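PDB 3N7X: capsid protein from Infectious hypodermal and hematopoietic necrosis virus, which forms the icosahedral shell of this shrimp densovirus by assembly of sixty copies, with calcium ions bound between neighbouring subunits. Local coordinates for residues N80-L86 with L171-Q176; Y55-D59 with L71-P75; T227-F232 with P315-L320. All blocks are in the same frame, centred on the assembly; numbering follows the deposited sequence.

Interaction 1: N80-L86 with L171-Q176. With CA (calcium ion), chain B.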
loop_
_atom_site.group_PDB
_atom_site.type_symbol
_atom_site.label_atom_id
_atom_site.label_comp_id
_atom_site.label_asym_id
_atom_site.label_seq_id
_atom_site.Cartn_x
_atom_site.Cartn_y
_atom_site.Cartn_z
ATOM N N ASN A 80 71.764 67.982 9.102
ATOM C CA ASN A 80 73.217 67.993 9.077
ATOM C C ASN A 80 73.829 66.745 9.694
ATOM O O ASN A 80 74.890 66.297 9.265
ATOM C CB ASN A 80 73.738 69.228 9.811
ATOM C CG ASN A 80 73.031 70.495 9.384
ATOM O OD1 ASN A 80 71.828 70.657 9.614
ATOM N ND2 ASN A 80 73.770 71.403 8.752
ATOM N N LEU A 81 73.165 66.185 10.699
ATOM C CA LEU A 81 73.687 64.999 11.363
ATOM C C LEU A 81 73.665 63.765 10.481
ATOM O O LEU A 81 74.359 62.792 10.760
ATOM C CB LEU A 81 72.903 64.714 12.645
ATOM C CG LEU A 81 72.972 65.762 13.760
ATOM C CD1 LEU A 81 72.165 65.274 14.948
ATOM C CD2 LEU A 81 74.421 66.007 14.173
ATOM N N TYR A 82 72.879 63.802 9.410
ATOM C CA TYR A 82 72.770 62.651 8.518
ATOM C C TYR A 82 73.521 62.811 7.201
ATOM O O TYR A 82 74.044 61.838 6.663
ATOM C CB TYR A 82 71.300 62.370 8.206
ATOM C CG TYR A 82 70.406 62.245 9.422
ATOM C CD1 TYR A 82 70.139 60.998 10.000
ATOM C CD2 TYR A 82 69.811 63.376 9.985
ATOM C CE1 TYR A 82 69.294 60.886 11.109
ATOM C CE2 TYR A 82 68.971 63.275 11.087
ATOM C CZ TYR A 82 68.715 62.032 11.641
ATOM O OH TYR A 82 67.868 61.949 12.719
ATOM N N LEU A 83 73.567 64.033 6.676
ATOM C CA LEU A 83 74.240 64.293 5.405
ATOM C C LEU A 83 75.746 64.504 5.533
ATOM O O LEU A 83 76.465 64.532 4.531
ATOM C CB LEU A 83 73.596 65.499 4.713
ATOM C CG LEU A 83 72.343 65.214 3.876
ATOM C CD1 LEU A 83 71.402 64.296 4.626
ATOM C CD2 LEU A 83 71.659 66.521 3.529
ATOM N N TYR A 84 76.218 64.654 6.766
ATOM C CA TYR A 84 77.643 64.842 7.025
ATOM C C TYR A 84 78.173 63.700 7.869
ATOM O O TYR A 84 77.407 62.973 8.503
ATOM C CB TYR A 84 77.888 66.152 7.773
ATOM C CG TYR A 84 77.776 67.382 6.914
ATOM C CD1 TYR A 84 78.895 67.903 6.264
ATOM C CD2 TYR A 84 76.550 68.024 6.740
ATOM C CE1 TYR A 84 78.795 69.040 5.459
ATOM C CE2 TYR A 84 76.437 69.158 5.940
ATOM C CZ TYR A 84 77.561 69.663 5.304
ATOM O OH TYR A 84 77.456 70.792 4.521
ATOM N N GLY A 85 79.492 63.559 7.870
ATOM C CA GLY A 85 80.150 62.534 8.657
ATOM C C GLY A 85 81.468 63.104 9.149
ATOM O O GLY A 85 81.657 64.323 9.138
ATOM N N LEU A 86 82.384 62.239 9.570
ATOM C CA LEU A 86 83.680 62.698 10.051
ATOM C C LEU A 86 84.810 62.320 9.107
ATOM O O LEU A 86 84.854 61.203 8.597
ATOM C CB LEU A 86 83.973 62.118 11.433
ATOM C CG LEU A 86 83.025 62.561 12.544
ATOM C CD1 LEU A 86 83.480 61.966 13.865
ATOM C CD2 LEU A 86 83.000 64.082 12.618
ATOM N N LEU A 171 79.740 71.969 14.142
ATOM C CA LEU A 171 79.004 70.839 13.606
ATOM C C LEU A 171 79.766 69.547 13.907
ATOM O O LEU A 171 79.163 68.517 14.227
ATOM C CB LEU A 171 78.813 70.979 12.095
ATOM C CG LEU A 171 78.207 69.744 11.414
ATOM C CD1 LEU A 171 76.879 69.413 12.062
ATOM C CD2 LEU A 171 78.031 69.990 9.918
ATOM N N ALA A 172 81.091 69.597 13.806
ATOM C CA ALA A 172 81.902 68.416 14.083
ATOM C C ALA A 172 81.624 67.879 15.491
ATOM O O ALA A 172 81.483 66.672 15.685
ATOM C CB ALA A 172 83.384 68.743 13.930
ATOM N N LYS A 173 81.547 68.775 16.471
ATOM C CA LYS A 173 81.280 68.370 17.849
ATOM C C LYS A 173 79.952 67.618 17.947
ATOM O O LYS A 173 79.880 66.539 18.539
ATOM C CB LYS A 173 81.246 69.596 18.765
ATOM C CG LYS A 173 82.599 70.262 18.967
ATOM C CD LYS A 173 83.430 69.547 20.025
ATOM C CE LYS A 173 82.822 69.736 21.419
ATOM N NZ LYS A 173 83.602 69.065 22.509
ATOM N N TRP A 174 78.902 68.193 17.365
ATOM C CA TRP A 174 77.590 67.561 17.392
ATOM C C TRP A 174 77.619 66.176 16.752
ATOM O O TRP A 174 76.949 65.256 17.217
ATOM C CB TRP A 174 76.559 68.426 16.672
ATOM C CG TRP A 174 76.086 69.606 17.462
ATOM C CD1 TRP A 174 76.390 70.917 17.239
ATOM C CD2 TRP A 174 75.168 69.589 18.560
ATOM N NE1 TRP A 174 75.712 71.718 18.121
ATOM C CE2 TRP A 174 74.954 70.930 18.945
ATOM C CE3 TRP A 174 74.500 68.572 19.253
ATOM C CZ2 TRP A 174 74.097 71.283 19.992
ATOM C CZ3 TRP A 174 73.644 68.921 20.297
ATOM C CH2 TRP A 174 73.452 70.268 20.654
ATOM N N ILE A 175 78.384 66.028 15.679
ATOM C CA ILE A 175 78.480 64.736 15.021
ATOM C C ILE A 175 79.226 63.781 15.945
ATOM O O ILE A 175 78.898 62.600 16.043
ATOM C CB ILE A 175 79.235 64.848 13.686
ATOM C CG1 ILE A 175 78.400 65.654 12.693
ATOM C CG2 ILE A 175 79.536 63.464 13.136
ATOM C CD1 ILE A 175 79.036 65.788 11.326
ATOM N N GLN A 176 80.232 64.304 16.631
ATOM C CA GLN A 176 81.020 63.497 17.547
ATOM C C GLN A 176 80.187 63.012 18.729
ATOM O O GLN A 176 80.342 61.876 19.189
ATOM C CB GLN A 176 82.212 64.306 18.066
ATOM C CG GLN A 176 83.446 64.260 17.172
ATOM C CD GLN A 176 84.330 65.501 17.309
ATOM O OE1 GLN A 176 84.503 66.046 18.403
ATOM N NE2 GLN A 176 84.902 65.945 16.192
HETATM CA CA CA B . 81.685 59.954 19.116
HETATM O O HOH W 1 80.549 60.084 16.991
HETATM O O HOH W 2 83.126 58.719 20.607
HETATM O O HOH W 3 81.495 60.791 21.337
#
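A small helix packs against a helix-to-strand turn in the interior of the beta-barrel capsid subunit, close to an intersubunit calcium site. The case illustrates how apolar packing, without any hydrogen bond across the segments, can join two such elements. Helix 80-83 ends as Tyr84 leaves helical backbone angles, and strand 84-86 then runs across helix 171-176 at 79°, the axes 8.6 Å apart at closest. Ile175 fills the angle between turn and strand. Ile175 CD1 lies 3.8 Å from Tyr84 CB and 3.7 Å from Gly85 O, Ile175 CG2 3.6 Å from Leu86 CD2, and Ile175 CG1 4.3 Å from Leu81 CD2. One turn earlier, Leu171 CD2 sits 4.1 Å from the centroid of the Tyr84 ring, a CH-pi contact over the face, while the Tyr84 hydroxyl bonds to Ile225 O. Polar chemistry appears at the helix end. Tyr55 O, Glu191 OE2 of a second subunit and three waters share the calcium with Gln176, and Gln195 of that subunit accepts a hydrogen bond from Leu86 N. Gln176 O binds the ion at 2.4 Å, and water 1, also 2.4 Å from the ion, donates to Ile175 O at 3.2 Å.

Interaction 2: Y55-D59 with L71-P75; sequences YFEFD and LYCLP. With CA (calcium ion), chain B.
The interior of a viral beta-barrel, where strands of two facing sheets meet through their side chains, is exemplified here beside a calcium site. Residues 55-59 belong to a long strand and 71-74 to a short one. Both are extended and run at 155°, nearly antiparallel, with axes 8.8 Å apart at closest, too far for backbone pairing. Phe58 stands opposite Tyr72 (CA to CA 7.9 Å) and Phe56 opposite Leu74 (CA to CA 10.5 Å). Tyr72, with chi1 m and chi2 87°, presents its ring face to the edge of Phe58 (chi1 m, chi2 -77°): a T-shaped pair with centroids 5.1 Å apart, planes at 79°, and Phe58 CD1 3.6 Å from Tyr72 CG. Beyond the ring, Tyr72 OH donates to OD1 of Asp59 at 2.7 Å; Asp59 has chi1 p, and the same OD1 also accepts from Ala61 N. Further along, Phe56 CE2 touches Leu74 CD2 at 4.4 Å. At the other end, Tyr55 O binds calcium at 2.4 Å. Waters 2 and 3, each 2.4 Å from the ion, donate to Glu57 OE2 and OE1 respectively, at 2.7 Å each, and Gln176 O and Glu191 OE2 of a second subunit also bind the ion. Strand 45-59 pairs with strand 281-296, whereas strand 70-74 lies between strands 264-268 and 179-182 of the other sheet.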
loop_
_atom_site.group_PDB
_atom_site.type_symbol
_atom_site.label_atom_id
_atom_site.label_comp_id
_atom_site.label_asym_id
_atom_site.label_seq_id
_atom_site.Cartn_x
_atom_site.Cartn_y
_atom_site.Cartn_z
ATOM N N TYR A 55 79.622 56.429 18.097
ATOM C CA TYR A 55 79.789 56.092 19.509
ATOM C C TYR A 55 79.491 57.361 20.293
ATOM O O TYR A 55 79.996 58.437 19.948
ATOM C CB TYR A 55 81.225 55.697 19.862
ATOM C CG TYR A 55 81.789 54.457 19.214
ATOM C CD1 TYR A 55 81.072 53.263 19.178
ATOM C CD2 TYR A 55 83.083 54.466 18.692
ATOM C CE1 TYR A 55 81.636 52.106 18.635
ATOM C CE2 TYR A 55 83.654 53.321 18.154
ATOM C CZ TYR A 55 82.930 52.144 18.127
ATOM O OH TYR A 55 83.512 51.016 17.595
ATOM N N PHE A 56 78.681 57.238 21.340
ATOM C CA PHE A 56 78.361 58.376 22.192
ATOM C C PHE A 56 78.723 58.021 23.629
ATOM O O PHE A 56 78.605 56.857 24.038
ATOM C CB PHE A 56 76.867 58.717 22.143
ATOM C CG PHE A 56 76.400 59.291 20.831
ATOM C CD1 PHE A 56 77.292 59.896 19.952
ATOM C CD2 PHE A 56 75.042 59.281 20.505
ATOM C CE1 PHE A 56 76.841 60.485 18.769
ATOM C CE2 PHE A 56 74.577 59.868 19.326
ATOM C CZ PHE A 56 75.479 60.471 18.456
ATOM N N GLU A 57 79.175 59.016 24.388
ATOM C CA GLU A 57 79.518 58.808 25.791
ATOM C C GLU A 57 78.747 59.835 26.607
ATOM O O GLU A 57 78.488 60.940 26.134
ATOM C CB GLU A 57 81.018 58.985 26.037
ATOM C CG GLU A 57 81.918 58.031 25.274
ATOM C CD GLU A 57 82.193 58.502 23.856
ATOM O OE1 GLU A 57 82.415 59.720 23.676
ATOM O OE2 GLU A 57 82.200 57.662 22.926
ATOM N N PHE A 58 78.387 59.472 27.832
ATOM C CA PHE A 58 77.630 60.369 28.694
ATOM C C PHE A 58 78.040 60.236 30.150
ATOM O O PHE A 58 78.473 59.167 30.585
ATOM C CB PHE A 58 76.137 60.037 28.635
ATOM C CG PHE A 58 75.536 60.122 27.266
ATOM C CD1 PHE A 58 75.230 61.355 26.699
ATOM C CD2 PHE A 58 75.244 58.960 26.551
ATOM C CE1 PHE A 58 74.640 61.432 25.442
ATOM C CE2 PHE A 58 74.656 59.026 25.294
ATOM C CZ PHE A 58 74.352 60.264 24.736
ATOM N N ASP A 59 77.888 61.324 30.897
ATOM C CA ASP A 59 78.146 61.312 32.331
ATOM C C ASP A 59 76.937 62.021 32.937
ATOM O O ASP A 59 75.953 62.254 32.239
ATOM C CB ASP A 59 79.454 62.025 32.699
ATOM C CG ASP A 59 79.478 63.478 32.283
ATOM O OD1 ASP A 59 78.401 64.076 32.067
ATOM O OD2 ASP A 59 80.590 64.033 32.188
ATOM N N LEU A 71 71.839 69.167 30.343
ATOM C CA LEU A 71 71.491 67.847 29.837
ATOM C C LEU A 71 72.075 67.759 28.435
ATOM O O LEU A 71 72.222 68.777 27.757
ATOM C CB LEU A 71 69.969 67.671 29.765
ATOM C CG LEU A 71 69.190 67.575 31.082
ATOM C CD1 LEU A 71 67.690 67.551 30.798
ATOM C CD2 LEU A 71 69.614 66.324 31.841
ATOM N N TYR A 72 72.434 66.555 28.006
ATOM C CA TYR A 72 72.960 66.396 26.663
ATOM C C TYR A 72 71.752 66.430 25.754
ATOM O O TYR A 72 70.692 65.912 26.102
ATOM C CB TYR A 72 73.666 65.056 26.489
ATOM C CG TYR A 72 74.938 64.915 27.278
ATOM C CD1 TYR A 72 74.919 64.453 28.593
ATOM C CD2 TYR A 72 76.170 65.233 26.706
ATOM C CE1 TYR A 72 76.099 64.306 29.318
ATOM C CE2 TYR A 72 77.353 65.090 27.419
ATOM C CZ TYR A 72 77.313 64.627 28.724
ATOM O OH TYR A 72 78.487 64.484 29.434
ATOM N N CYS A 73 71.906 67.044 24.590
ATOM C CA CYS A 73 70.808 67.123 23.645
ATOM C C CYS A 73 71.160 66.407 22.350
ATOM O O CYS A 73 72.292 66.491 21.877
ATOM C CB CYS A 73 70.475 68.589 23.351
ATOM S SG CYS A 73 69.246 68.827 22.038
ATOM N N LEU A 74 70.196 65.683 21.793
ATOM C CA LEU A 74 70.400 64.994 20.525
ATOM C C LEU A 74 69.331 65.510 19.570
ATOM O O LEU A 74 68.187 65.057 19.595
ATOM C CB LEU A 74 70.275 63.477 20.687
ATOM C CG LEU A 74 70.364 62.686 19.372
ATOM C CD1 LEU A 74 71.596 63.097 18.582
ATOM C CD2 LEU A 74 70.405 61.201 19.676
ATOM N N PRO A 75 69.692 66.483 18.723
ATOM C CA PRO A 75 68.769 67.081 17.754
ATOM C C PRO A 75 68.560 66.230 16.503
ATOM O O PRO A 75 69.160 66.487 15.460
ATOM C CB PRO A 75 69.432 68.417 17.450
ATOM C CG PRO A 75 70.881 68.051 17.456
ATOM C CD PRO A 75 71.012 67.138 18.668
HETATM CA CA CA B . 81.685 59.954 19.116
HETATM O O HOH W 2 83.126 58.719 20.607
HETATM O O HOH W 3 81.495 60.791 21.337
HETATM O O HOH W 1 80.549 60.084 16.991
#

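Interaction 3: T227-F232 with P315-L320; sequences TTGPTF and PCTGQL
Backbone hydrogen bonds set the register between two irregular, largely extended segments whose end-to-end directions are 124° apart and which pair antiparallel around Thr231 and Thr317. Gly318 N donates to Pro230 O at 3.0 Å, and Phe232 N to Cys316 O at 2.9 Å. Thr231 and Thr317 between them form a non-hydrogen-bonded pair, CA to CA 4.5 Å. Pro230 O also receives a CA-H...O contact from Thr317 CA at 3.2 Å. Water 4 links the backbones beyond the second bond, donating to Phe232 O (2.9 Å) and accepting from Cys316 N (3.0 Å). Among the side chains, Phe232 (chi1 m, chi2 -11°) lays one ring face over Thr317 C, CZ to C 4.1 Å; a CB on Gly318 would clash with that CZ. Cys316 SG, with chi1 t, lies obliquely 4.6 Å from the Phe232 ring centroid. Further contacts join Thr231 CG2 to Pro315 CG at 3.6 Å and Pro230 CD to Leu320 CD1 at 3.4 Å. The whole is an isolated antiparallel beta bridge, joining the long loop before strand 264-268 to the short one before strand 322-324.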
loop_
_atom_site.group_PDB
_atom_site.type_symbol
_atom_site.label_atom_id
_atom_site.label_comp_id
_atom_site.label_asym_id
_atom_site.label_seq_id
_atom_site.Cartn_x
_atom_site.Cartn_y
_atom_site.Cartn_z
ATOM N N THR A 227 77.402 73.845 6.522
ATOM C CA THR A 227 78.167 73.369 7.650
ATOM C C THR A 227 78.085 74.392 8.777
ATOM O O THR A 227 78.504 74.139 9.905
ATOM C CB THR A 227 79.628 73.203 7.230
ATOM O OG1 THR A 227 80.353 72.572 8.282
ATOM C CG2 THR A 227 80.257 74.566 6.946
ATOM N N THR A 228 77.518 75.546 8.453
ATOM C CA THR A 228 77.412 76.657 9.387
ATOM C C THR A 228 76.167 76.707 10.267
ATOM O O THR A 228 76.222 77.195 11.397
ATOM C CB THR A 228 77.482 77.971 8.618
ATOM O OG1 THR A 228 76.305 78.104 7.808
ATOM C CG2 THR A 228 78.706 77.981 7.707
ATOM N N GLY A 229 75.042 76.231 9.752
ATOM C CA GLY A 229 73.825 76.277 10.539
ATOM C C GLY A 229 72.940 75.064 10.343
ATOM O O GLY A 229 72.769 74.581 9.216
ATOM N N PRO A 230 72.354 74.550 11.430
ATOM C CA PRO A 230 71.485 73.379 11.324
ATOM C C PRO A 230 70.231 73.644 10.496
ATOM O O PRO A 230 69.568 74.668 10.662
ATOM C CB PRO A 230 71.167 73.058 12.784
ATOM C CG PRO A 230 71.166 74.410 13.423
ATOM C CD PRO A 230 72.387 75.059 12.813
ATOM N N THR A 231 69.928 72.724 9.588
ATOM C CA THR A 231 68.740 72.829 8.753
ATOM C C THR A 231 67.761 71.784 9.289
ATOM O O THR A 231 68.086 70.597 9.379
ATOM C CB THR A 231 69.065 72.545 7.277
ATOM O OG1 THR A 231 69.999 73.521 6.801
ATOM C CG2 THR A 231 67.804 72.609 6.432
ATOM N N PHE A 232 66.568 72.233 9.658
ATOM C CA PHE A 232 65.567 71.344 10.228
ATOM C C PHE A 232 64.781 70.512 9.228
ATOM O O PHE A 232 64.432 70.980 8.146
ATOM C CB PHE A 232 64.555 72.141 11.063
ATOM C CG PHE A 232 65.163 72.945 12.179
ATOM C CD1 PHE A 232 66.494 72.772 12.553
ATOM C CD2 PHE A 232 64.389 73.869 12.874
ATOM C CE1 PHE A 232 67.046 73.507 13.603
ATOM C CE2 PHE A 232 64.928 74.610 13.924
ATOM C CZ PHE A 232 66.261 74.430 14.291
ATOM N N PRO A 315 63.556 75.670 4.013
ATOM C CA PRO A 315 63.458 74.996 5.307
ATOM C C PRO A 315 63.824 75.905 6.469
ATOM O O PRO A 315 64.512 76.913 6.301
ATOM C CB PRO A 315 64.437 73.837 5.162
ATOM C CG PRO A 315 65.500 74.416 4.270
ATOM C CD PRO A 315 64.667 75.120 3.214
ATOM N N CYS A 316 63.354 75.537 7.650
ATOM C CA CYS A 316 63.649 76.288 8.855
ATOM C C CYS A 316 65.094 75.970 9.245
ATOM O O CYS A 316 65.566 74.846 9.041
ATOM C CB CYS A 316 62.701 75.846 9.971
ATOM S SG CYS A 316 62.816 76.799 11.502
ATOM N N THR A 317 65.800 76.956 9.789
ATOM C CA THR A 317 67.180 76.750 10.226
ATOM C C THR A 317 67.396 77.337 11.618
ATOM O O THR A 317 66.645 78.213 12.063
ATOM C CB THR A 317 68.200 77.397 9.255
ATOM O OG1 THR A 317 67.959 78.806 9.174
ATOM C CG2 THR A 317 68.083 76.785 7.867
ATOM N N GLY A 318 68.422 76.847 12.308
ATOM C CA GLY A 318 68.722 77.338 13.643
ATOM C C GLY A 318 70.187 77.706 13.770
ATOM O O GLY A 318 70.802 78.139 12.798
ATOM N N GLN A 319 70.747 77.542 14.964
ATOM C CA GLN A 319 72.152 77.849 15.191
ATOM C C GLN A 319 72.791 76.715 15.969
ATOM O O GLN A 319 72.154 76.109 16.826
ATOM C CB GLN A 319 72.313 79.159 15.972
ATOM C CG GLN A 319 71.685 80.367 15.303
ATOM C CD GLN A 319 70.188 80.464 15.561
ATOM O OE1 GLN A 319 69.440 81.023 14.754
ATOM N NE2 GLN A 319 69.744 79.931 16.699
ATOM N N LEU A 320 74.052 76.436 15.667
ATOM C CA LEU A 320 74.785 75.372 16.335
ATOM C C LEU A 320 74.815 75.477 17.866
ATOM O O LEU A 320 74.984 74.465 18.548
ATOM C CB LEU A 320 76.219 75.324 15.796
ATOM C CG LEU A 320 76.569 74.429 14.597
ATOM C CD1 LEU A 320 75.326 73.840 13.961
ATOM C CD2 LEU A 320 77.367 75.240 13.593
HETATM O O HOH W 4 62.232 72.816 8.073
#

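How the interactions relate
The three contacts grade from buried core to partly exposed loop. Interactions 1 and 2 are both buried and share one calcium ion with its three waters, each giving one carbonyl ligand, and both meet the same second subunit; they also touch directly, Trp174 CZ3 lying 3.2 Å from Cys73 O. Interaction 3 has no neighbouring chain against its segments, yet it rests on interaction 1: Asn80 OD1 is 2.8 Å from Thr231 N, and Trp174 NE1 2.9 Å from Leu320 O. Interactions 2 and 3 do not touch. Chemistry follows place: apolar packing, largely aliphatic, at the helix, aromatic packing with one side-chain hydrogen bond between sheets, and backbone hydrogen bonds between loops.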